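Glutamate--tRNA ligase (PDB 3AII) probably activates glutamate with ATP and transfers it to tRNA(Glu) and, as an archaeal non-discriminating enzyme, to tRNA(Gln) as well. Local coordinates at residues Glu180-Arg185 / Arg308-Glu313; Ala188-Cys193 / Arg216-Arg221; Ala233-Lys238 / Trp251-Ile256. One frame throughout, in Å; residues are numbered along the deposited sequence. Where two conformers were deposited one is given.

Contact 1 (Glu180-Arg185 / Arg308-Glu313); sequences EKLIER and RHLGWE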
loop_
_atom_site.group_PDB
_atom_site.type_symbol
_atom_site.label_atom_id
_atom_site.label_comp_id
_atom_site.label_asym_id
_atom_site.label_seq_id
_atom_site.Cartn_x
_atom_site.Cartn_y
_atom_site.Cartn_z
ATOM N N GLU A 180 -31.208 19.748 1.755
ATOM C CA GLU A 180 -32.511 20.434 1.694
ATOM C C GLU A 180 -33.659 19.422 1.608
ATOM O O GLU A 180 -34.682 19.574 2.268
ATOM C CB GLU A 180 -32.560 21.427 0.527
ATOM C CG GLU A 180 -31.565 22.582 0.673
ATOM C CD GLU A 180 -32.029 23.875 0.015
ATOM O OE1 GLU A 180 -32.948 23.830 -0.836
ATOM O OE2 GLU A 180 -31.471 24.941 0.357
ATOM N N LYS A 181 -33.475 18.370 0.817
ATOM C CA LYS A 181 -34.518 17.353 0.695
ATOM C C LYS A 181 -34.712 16.605 2.007
ATOM O O LYS A 181 -35.848 16.309 2.403
ATOM C CB LYS A 181 -34.197 16.370 -0.441
ATOM C CG LYS A 181 -34.479 16.955 -1.829
ATOM C CD LYS A 181 -34.135 15.969 -2.939
ATOM C CE LYS A 181 -34.360 16.597 -4.315
ATOM N NZ LYS A 181 -33.971 15.674 -5.413
ATOM N N LEU A 182 -33.609 16.306 2.685
ATOM C CA LEU A 182 -33.670 15.583 3.941
ATOM C C LEU A 182 -34.400 16.420 4.994
ATOM O O LEU A 182 -35.197 15.905 5.768
ATOM C CB LEU A 182 -32.259 15.236 4.424
ATOM C CG LEU A 182 -32.108 14.464 5.736
ATOM C CD1 LEU A 182 -32.812 13.119 5.660
ATOM C CD2 LEU A 182 -30.625 14.288 6.092
ATOM N N ILE A 183 -34.086 17.709 5.039
ATOM C CA ILE A 183 -34.793 18.650 5.905
ATOM C C ILE A 183 -36.289 18.748 5.569
ATOM O O ILE A 183 -37.131 18.767 6.471
ATOM C CB ILE A 183 -34.130 20.046 5.842
ATOM C CG1 ILE A 183 -32.735 20.008 6.474
ATOM C CG2 ILE A 183 -34.994 21.096 6.538
ATOM C CD1 ILE A 183 -31.963 21.330 6.307
ATOM N N GLU A 184 -36.627 18.789 4.283
ATOM C CA GLU A 184 -38.041 18.858 3.903
ATOM C C GLU A 184 -38.798 17.608 4.319
ATOM O O GLU A 184 -39.978 17.672 4.694
ATOM C CB GLU A 184 -38.241 19.110 2.402
ATOM C CG GLU A 184 -39.749 19.235 2.097
ATOM C CD GLU A 184 -40.090 19.877 0.769
ATOM O OE1 GLU A 184 -39.172 20.120 -0.043
ATOM O OE2 GLU A 184 -41.302 20.135 0.548
ATOM N N ARG A 185 -38.118 16.471 4.263
ATOM C CA ARG A 185 -38.712 15.210 4.684
ATOM C C ARG A 185 -38.718 15.038 6.198
ATOM O O ARG A 185 -39.137 14.002 6.698
ATOM C CB ARG A 185 -37.968 14.033 4.036
ATOM C CG ARG A 185 -38.234 13.888 2.539
ATOM C CD ARG A 185 -37.683 12.573 2.010
ATOM N NE ARG A 185 -38.411 12.093 0.841
ATOM C CZ ARG A 185 -39.102 10.957 0.805
ATOM N NH1 ARG A 185 -39.156 10.176 1.873
ATOM N NH2 ARG A 185 -39.730 10.597 -0.305
ATOM N N ARG A 308 -33.473 5.569 5.244
ATOM C CA ARG A 308 -34.828 5.562 5.794
ATOM C C ARG A 308 -35.586 6.857 5.516
ATOM O O ARG A 308 -36.689 6.862 4.934
ATOM C CB ARG A 308 -34.760 5.362 7.310
ATOM C CG ARG A 308 -34.574 3.936 7.771
ATOM C CD ARG A 308 -34.740 3.873 9.280
ATOM N NE ARG A 308 -35.760 4.812 9.744
ATOM C CZ ARG A 308 -36.077 4.993 11.022
ATOM N NH1 ARG A 308 -37.013 5.870 11.360
ATOM N NH2 ARG A 308 -35.460 4.292 11.959
ATOM N N HIS A 309 -35.000 7.966 5.952
ATOM C CA HIS A 309 -35.640 9.264 5.838
ATOM C C HIS A 309 -35.885 9.691 4.408
ATOM O O HIS A 309 -36.877 10.353 4.125
ATOM C CB HIS A 309 -34.816 10.342 6.548
ATOM C CG HIS A 309 -34.928 10.303 8.035
ATOM N ND1 HIS A 309 -36.137 10.151 8.682
ATOM C CD2 HIS A 309 -33.993 10.426 9.005
ATOM C CE1 HIS A 309 -35.939 10.170 9.988
ATOM N NE2 HIS A 309 -34.648 10.340 10.210
ATOM N N LEU A 310 -34.980 9.312 3.512
ATOM C CA LEU A 310 -35.094 9.704 2.109
ATOM C C LEU A 310 -35.932 8.718 1.281
ATOM O O LEU A 310 -36.211 8.959 0.099
ATOM C CB LEU A 310 -33.698 9.898 1.513
ATOM C CG LEU A 310 -32.962 11.138 2.048
ATOM C CD1 LEU A 310 -31.457 11.079 1.740
ATOM C CD2 LEU A 310 -33.580 12.423 1.508
ATOM N N GLY A 311 -36.329 7.615 1.902
ATOM C CA GLY A 311 -37.133 6.605 1.228
ATOM C C GLY A 311 -36.328 5.778 0.241
ATOM O O GLY A 311 -36.812 5.419 -0.832
ATOM N N TRP A 312 -35.090 5.477 0.612
ATOM C CA TRP A 312 -34.170 4.740 -0.249
ATOM C C TRP A 312 -33.862 3.370 0.330
ATOM O O TRP A 312 -33.719 3.211 1.543
ATOM C CB TRP A 312 -32.845 5.493 -0.357
ATOM C CG TRP A 312 -32.893 6.829 -1.043
ATOM C CD1 TRP A 312 -33.898 7.346 -1.817
ATOM C CD2 TRP A 312 -31.850 7.802 -1.038
ATOM N NE1 TRP A 312 -33.536 8.590 -2.287
ATOM C CE2 TRP A 312 -32.286 8.892 -1.816
ATOM C CE3 TRP A 312 -30.582 7.853 -0.452
ATOM C CZ2 TRP A 312 -31.498 10.019 -2.021
ATOM C CZ3 TRP A 312 -29.808 8.973 -0.647
ATOM C CH2 TRP A 312 -30.270 10.043 -1.425
ATOM N N GLU A 313 -33.731 2.376 -0.536
ATOM C CA GLU A 313 -33.292 1.063 -0.085
ATOM C C GLU A 313 -31.775 1.035 -0.009
ATOM O O GLU A 313 -31.097 1.345 -0.988
ATOM C CB GLU A 313 -33.784 -0.019 -1.041
ATOM C CG GLU A 313 -33.467 -1.430 -0.587
ATOM C CD GLU A 313 -34.054 -2.476 -1.508
ATOM O OE1 GLU A 313 -34.593 -2.094 -2.570
ATOM O OE2 GLU A 313 -33.977 -3.676 -1.172
HETATM O O HOH W 1 -38.313 11.576 7.458
#
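The last turn of helix 172-184 meets the C-terminal end of helix 299-310, with L182 CA lying 6.3 Å from L310 CA, and at G311 segment 308-313 leaves its helix through a Schellman motif with positive phi. The apolar part is a pair of leucines crossing at about a right angle. L182 has CG anti to its backbone N (chi1 -180°), which brings CD1 to within 3.5 Å of H309 CB and also against L310 CG, while L310 returns a methyl, CD2, toward L182 CA. R185 reaches across as an extended chain from CG to NE. Its NH1 donates to H309 O at 3.2 Å with an N-H...O angle of 152°; the nitrogen sits above the carbonyl plane, while the oxygen lies near the guanidinium plane. L310 O lies over one face of the same guanidinium, 3.6 Å from R185 CZ. A water joins the ends a second way, giving a hydrogen to R185 O at 2.7 Å and bonding to H309 ND1; the other ring nitrogen, NE2, is bonded to K238 O. The positive phi favours glycine at G311, and a side chain there would probably crowd R185 NH1. With the arginine lying on carbonyls at the end of helix 299-310, its positive charge probably suits the negative pole of that helix.

Contact 2 (Ala188-Cys193 / Arg216-Arg221); sequences AYVCTC and RENLQR. With ZN (zinc ion), chain D.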
loop_
_atom_site.group_PDB
_atom_site.type_symbol
_atom_site.label_atom_id
_atom_site.label_comp_id
_atom_site.label_asym_id
_atom_site.label_seq_id
_atom_site.Cartn_x
_atom_site.Cartn_y
_atom_site.Cartn_z
ATOM N N ALA A 188 -33.754 15.866 9.204
ATOM C CA ALA A 188 -32.580 16.579 9.672
ATOM C C ALA A 188 -32.961 17.960 10.152
ATOM O O ALA A 188 -34.056 18.446 9.871
ATOM C CB ALA A 188 -31.528 16.670 8.570
ATOM N N TYR A 189 -32.054 18.580 10.897
ATOM C CA TYR A 189 -32.289 19.918 11.412
ATOM C C TYR A 189 -30.981 20.661 11.570
ATOM O O TYR A 189 -29.916 20.036 11.637
ATOM C CB TYR A 189 -33.054 19.864 12.743
ATOM C CG TYR A 189 -32.399 19.100 13.876
ATOM C CD1 TYR A 189 -32.443 17.711 13.933
ATOM C CD2 TYR A 189 -31.758 19.773 14.909
ATOM C CE1 TYR A 189 -31.866 17.027 14.976
ATOM C CE2 TYR A 189 -31.190 19.094 15.960
ATOM C CZ TYR A 189 -31.241 17.732 15.998
ATOM O OH TYR A 189 -30.654 17.065 17.053
ATOM N N VAL A 190 -31.053 21.994 11.600
ATOM C CA VAL A 190 -29.854 22.789 11.851
ATOM C C VAL A 190 -29.744 23.132 13.324
ATOM O O VAL A 190 -30.597 23.835 13.875
ATOM C CB VAL A 190 -29.822 24.067 11.033
ATOM C CG1 VAL A 190 -28.520 24.827 11.326
ATOM C CG2 VAL A 190 -29.940 23.739 9.540
ATOM N N CYS A 191 -28.688 22.631 13.950
ATOM C CA CYS A 191 -28.493 22.807 15.380
ATOM C C CYS A 191 -27.465 23.888 15.644
ATOM O O CYS A 191 -26.318 23.806 15.191
ATOM C CB CYS A 191 -28.039 21.507 16.023
ATOM S SG CYS A 191 -27.843 21.638 17.812
ATOM N N THR A 192 -27.892 24.895 16.403
ATOM C CA THR A 192 -27.049 26.024 16.762
ATOM C C THR A 192 -26.616 25.955 18.225
ATOM O O THR A 192 -26.042 26.908 18.746
ATOM C CB THR A 192 -27.804 27.352 16.545
ATOM O OG1 THR A 192 -29.091 27.272 17.171
ATOM C CG2 THR A 192 -27.993 27.628 15.055
ATOM N N CYS A 193 -26.902 24.834 18.886
ATOM C CA CYS A 193 -26.520 24.632 20.287
ATOM C C CYS A 193 -25.013 24.603 20.450
ATOM O O CYS A 193 -24.296 24.207 19.541
ATOM C CB CYS A 193 -27.081 23.313 20.826
ATOM S SG CYS A 193 -28.884 23.250 20.985
ATOM N N ARG A 216 -39.347 25.318 6.961
ATOM C CA ARG A 216 -38.865 26.624 6.514
ATOM C C ARG A 216 -37.929 27.281 7.531
ATOM O O ARG A 216 -36.982 27.966 7.141
ATOM C CB ARG A 216 -40.026 27.546 6.128
ATOM C CG ARG A 216 -40.753 27.103 4.873
ATOM C CD ARG A 216 -39.945 27.362 3.618
ATOM N NE ARG A 216 -40.588 26.788 2.438
ATOM C CZ ARG A 216 -40.101 26.864 1.204
ATOM N NH1 ARG A 216 -38.959 27.503 0.969
ATOM N NH2 ARG A 216 -40.755 26.294 0.200
ATOM N N GLU A 217 -38.180 27.047 8.817
ATOM C CA GLU A 217 -37.263 27.483 9.863
ATOM C C GLU A 217 -35.869 26.850 9.700
ATOM O O GLU A 217 -34.849 27.544 9.744
ATOM C CB GLU A 217 -37.824 27.155 11.244
ATOM C CG GLU A 217 -39.048 27.977 11.638
ATOM C CD GLU A 217 -39.589 27.570 13.001
ATOM O OE1 GLU A 217 -39.676 28.442 13.894
ATOM O OE2 GLU A 217 -39.913 26.375 13.183
ATOM N N ASN A 218 -35.833 25.532 9.517
ATOM C CA ASN A 218 -34.567 24.834 9.274
ATOM C C ASN A 218 -33.913 25.273 7.973
ATOM O O ASN A 218 -32.693 25.378 7.895
ATOM C CB ASN A 218 -34.775 23.316 9.250
ATOM C CG ASN A 218 -34.763 22.700 10.638
ATOM O OD1 ASN A 218 -33.876 22.972 11.444
ATOM N ND2 ASN A 218 -35.733 21.848 10.913
ATOM N N LEU A 219 -34.715 25.520 6.943
ATOM C CA LEU A 219 -34.143 25.856 5.649
ATOM C C LEU A 219 -33.455 27.213 5.727
ATOM O O LEU A 219 -32.403 27.425 5.127
ATOM C CB LEU A 219 -35.236 25.862 4.574
ATOM C CG LEU A 219 -34.782 25.905 3.116
ATOM C CD1 LEU A 219 -34.033 24.624 2.767
ATOM C CD2 LEU A 219 -35.987 26.116 2.176
ATOM N N GLN A 220 -34.063 28.133 6.474
ATOM C CA GLN A 220 -33.458 29.439 6.698
ATOM C C GLN A 220 -32.127 29.313 7.459
ATOM O O GLN A 220 -31.142 29.953 7.099
ATOM C CB GLN A 220 -34.436 30.351 7.454
ATOM C CG GLN A 220 -33.818 31.643 7.957
ATOM C CD GLN A 220 -33.419 32.572 6.843
ATOM O OE1 GLN A 220 -34.017 32.566 5.764
ATOM N NE2 GLN A 220 -32.403 33.391 7.094
ATOM N N ARG A 221 -32.099 28.487 8.499
ATOM C CA ARG A 221 -30.864 28.277 9.252
ATOM C C ARG A 221 -29.805 27.629 8.371
ATOM O O ARG A 221 -28.615 27.933 8.484
ATOM C CB ARG A 221 -31.098 27.367 10.447
ATOM C CG ARG A 221 -31.926 27.987 11.576
ATOM C CD ARG A 221 -31.778 27.111 12.807
ATOM N NE ARG A 221 -32.332 27.712 14.018
ATOM C CZ ARG A 221 -32.145 27.214 15.235
ATOM N NH1 ARG A 221 -31.413 26.118 15.389
ATOM N NH2 ARG A 221 -32.676 27.812 16.296
HETATM ZN ZN ZN D . -29.763 22.338 18.979
#
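R221 NH1 is gripped by two hydrogen bonds: one to V190 O at 2.9 Å, the other to a partner outside the two segments. The first is bent, 140° at the hydrogen, but lies in the plane of the carbonyl and close to that of the guanidinium. An extended chain from CG to NE carries the group there from helix 215-224. T192 crosses it at about a right angle and sets CG2 over one guanidinium face; its OG1 comes near NH1 without the geometry of a hydrogen bond. One turn earlier on the helix, N218 takes the amide of V190: V190 N donates to N218 OD1 at 3.0 Å, nearly straight at 165°, from above the amide plane of the asparagine. Both main-chain polar atoms of V190 are thus satisfied by helix side chains, as suits an outermost strand whose neighbouring residues Y189 and C191 bond inward to R236 and V234. Between these two bonds V190 packs CB 3.6 Å from R221 CB, the two side chains running past each other in opposite directions, and CG2 rests against N218 O. Further on, C191 SG and C193 SG each bind zinc at 2.4 Å, with C208 and C210 completing the site, and C193 N donates to C191 SG. Strand 188-191 runs at 52° to the axis of the 216-221 part of the helix; F198 of helix 195-203 touches Y189 and both cysteines, while I183 of helix 172-184 packs against N218.

Contact 3 (Ala233-Lys238 / Trp251-Ile256); sequences AVVRVK and WVSMRI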
loop_
_atom_site.group_PDB
_atom_site.type_symbol
_atom_site.label_atom_id
_atom_site.label_comp_id
_atom_site.label_asym_id
_atom_site.label_seq_id
_atom_site.Cartn_x
_atom_site.Cartn_y
_atom_site.Cartn_z
ATOM N N ALA A 233 -22.365 26.022 13.759
ATOM C CA ALA A 233 -23.652 25.367 13.552
ATOM C C ALA A 233 -23.389 24.100 12.752
ATOM O O ALA A 233 -22.439 24.042 11.981
ATOM C CB ALA A 233 -24.605 26.288 12.789
ATOM N N VAL A 234 -24.229 23.092 12.950
ATOM C CA VAL A 234 -24.124 21.849 12.188
ATOM C C VAL A 234 -25.514 21.414 11.733
ATOM O O VAL A 234 -26.531 21.841 12.295
ATOM C CB VAL A 234 -23.476 20.726 13.021
ATOM C CG1 VAL A 234 -22.002 21.047 13.265
ATOM C CG2 VAL A 234 -24.227 20.537 14.337
ATOM N N VAL A 235 -25.565 20.599 10.687
ATOM C CA VAL A 235 -26.776 19.851 10.386
ATOM C C VAL A 235 -26.677 18.483 11.049
ATOM O O VAL A 235 -25.642 17.808 10.944
ATOM C CB VAL A 235 -26.979 19.671 8.855
ATOM C CG1 VAL A 235 -28.261 18.885 8.565
ATOM C CG2 VAL A 235 -27.050 21.016 8.156
ATOM N N ARG A 236 -27.742 18.094 11.747
ATOM C CA ARG A 236 -27.821 16.788 12.402
ATOM C C ARG A 236 -28.929 15.950 11.793
ATOM O O ARG A 236 -30.004 16.456 11.501
ATOM C CB ARG A 236 -28.084 16.968 13.900
ATOM C CG ARG A 236 -26.914 17.601 14.626
ATOM C CD ARG A 236 -27.197 17.754 16.119
ATOM N NE ARG A 236 -26.006 18.270 16.801
ATOM C CZ ARG A 236 -24.947 17.530 17.115
ATOM N NH1 ARG A 236 -24.919 16.236 16.832
ATOM N NH2 ARG A 236 -23.910 18.084 17.727
ATOM N N VAL A 237 -28.643 14.672 11.576
ATOM C CA VAL A 237 -29.649 13.757 11.065
ATOM C C VAL A 237 -30.507 13.323 12.246
ATOM O O VAL A 237 -29.978 12.970 13.290
ATOM C CB VAL A 237 -28.985 12.532 10.445
ATOM C CG1 VAL A 237 -30.033 11.541 9.953
ATOM C CG2 VAL A 237 -28.059 12.962 9.299
ATOM N N LYS A 238 -31.826 13.340 12.093
ATOM C CA LYS A 238 -32.671 12.865 13.181
ATOM C C LYS A 238 -32.619 11.348 13.208
ATOM O O LYS A 238 -32.986 10.698 12.234
ATOM C CB LYS A 238 -34.114 13.353 13.005
ATOM C CG LYS A 238 -34.269 14.869 13.086
ATOM C CD LYS A 238 -35.737 15.308 13.031
ATOM C CE LYS A 238 -35.832 16.829 13.055
ATOM N NZ LYS A 238 -37.243 17.353 13.142
ATOM N N TRP A 251 -26.535 12.246 14.631
ATOM C CA TRP A 251 -25.178 12.490 14.176
ATOM C C TRP A 251 -25.096 13.621 13.146
ATOM O O TRP A 251 -26.076 13.938 12.462
ATOM C CB TRP A 251 -24.564 11.188 13.641
ATOM C CG TRP A 251 -25.323 10.520 12.522
ATOM C CD1 TRP A 251 -26.308 9.572 12.635
ATOM C CD2 TRP A 251 -25.111 10.709 11.113
ATOM N NE1 TRP A 251 -26.745 9.192 11.382
ATOM C CE2 TRP A 251 -26.018 9.867 10.433
ATOM C CE3 TRP A 251 -24.240 11.510 10.367
ATOM C CZ2 TRP A 251 -26.080 9.803 9.034
ATOM C CZ3 TRP A 251 -24.305 11.452 8.976
ATOM C CH2 TRP A 251 -25.222 10.608 8.325
ATOM N N VAL A 252 -23.914 14.222 13.048
ATOM C CA VAL A 252 -23.691 15.398 12.208
ATOM C C VAL A 252 -23.451 15.054 10.736
ATOM O O VAL A 252 -22.556 14.268 10.404
ATOM C CB VAL A 252 -22.485 16.205 12.725
ATOM C CG1 VAL A 252 -22.153 17.344 11.783
ATOM C CG2 VAL A 252 -22.773 16.738 14.114
ATOM N N SER A 253 -24.253 15.655 9.859
ATOM C CA SER A 253 -24.127 15.434 8.419
ATOM C C SER A 253 -23.413 16.557 7.683
ATOM O O SER A 253 -22.853 16.325 6.610
ATOM C CB SER A 253 -25.499 15.204 7.779
ATOM O OG SER A 253 -26.348 16.336 7.941
ATOM N N MET A 254 -23.459 17.775 8.221
ATOM C CA MET A 254 -22.812 18.934 7.576
ATOM C C MET A 254 -22.156 19.821 8.614
ATOM O O MET A 254 -22.749 20.073 9.668
ATOM C CB MET A 254 -23.836 19.818 6.847
ATOM C CG MET A 254 -24.436 19.284 5.588
ATOM S SD MET A 254 -23.189 19.353 4.256
ATOM C CE MET A 254 -24.134 18.836 2.828
ATOM N N ARG A 255 -20.959 20.319 8.297
ATOM C CA ARG A 255 -20.252 21.238 9.183
ATOM C C ARG A 255 -19.694 22.413 8.398
ATOM O O ARG A 255 -19.634 22.378 7.174
ATOM C CB ARG A 255 -19.113 20.525 9.905
ATOM C CG ARG A 255 -18.091 19.926 8.962
ATOM C CD ARG A 255 -16.929 19.285 9.681
ATOM N NE ARG A 255 -15.905 18.864 8.734
ATOM C CZ ARG A 255 -14.806 18.203 9.077
ATOM N NH1 ARG A 255 -13.921 17.859 8.151
ATOM N NH2 ARG A 255 -14.593 17.884 10.348
ATOM N N ILE A 256 -19.285 23.452 9.120
ATOM C CA ILE A 256 -18.696 24.624 8.491
ATOM C C ILE A 256 -17.188 24.565 8.703
ATOM O O ILE A 256 -16.739 24.384 9.830
ATOM C CB ILE A 256 -19.250 25.919 9.118
ATOM C CG1 ILE A 256 -20.778 25.988 8.966
ATOM C CG2 ILE A 256 -18.581 27.134 8.476
ATOM C CD1 ILE A 256 -21.457 27.053 9.837
HETATM O O HOH W 2 -19.637 23.714 11.965
#
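V237 and W251 lie side by side, pointing the same way, and V237 CG2 stands over the six-membered ring of the indole in a CH-pi contact, 3.7 Å from its centroid and 11° off the normal. W251 holds this pose with CG in the crowded position between backbone N and carbonyl carbon (chi1 57°), and NE1 reaches K302 O in a weak hydrogen bond. An alanine here would remove the indole, and would probably strip V237 CG2 of the ring face it packs on and lose the weak bond to K302 O. On the face carrying R236 and V252, the guanidinium is overlain by V252 CG2, 3.5 Å from R236 NH1, toward the rim of the group; NH1 itself bonds D250 O, and F198 adds a cation-pi contact. V235 and M254 go to the other face, again aligned, with V235 CG2 3.7 Å from M254 CB. Beneath them the backbone slips by one residue. V235 O accepts S253 N at 2.8 Å and, weakly, M254 N at 3.5 Å, while V235 N donates to M254 O on a lone pair. Past the slip, V237 N meets W251 O almost along the C=O axis. S253 and M254 both facing V235 make this a classic beta bulge, set between the two middle strands of an antiparallel four-stranded sheet, one of whose edge strands, 188-191, carries C191 of the zinc site.

All three contacts lie within the catalytic domain, clustered at the end of the molecule far from the anticodon-binding region. Along the chain contact 1 closes the widest loop, and contacts 2 and 3 follow one after the other inside it. Their centres are about 15 Å from that of contact 1 and about 10 Å from each other. Contacts 2 and 3 share the antiparallel sheet through neighbouring strands 188-191 and 234-237. Helix 172-184 leads into the first of these strands and packs E180 on L219, while H309 bonds K238 O just past strand 234-237. Contacts 2 and 3 are consistent with the acceptor-end-binding insertion of this family, which contact 1 probably joins to the following part of the domain.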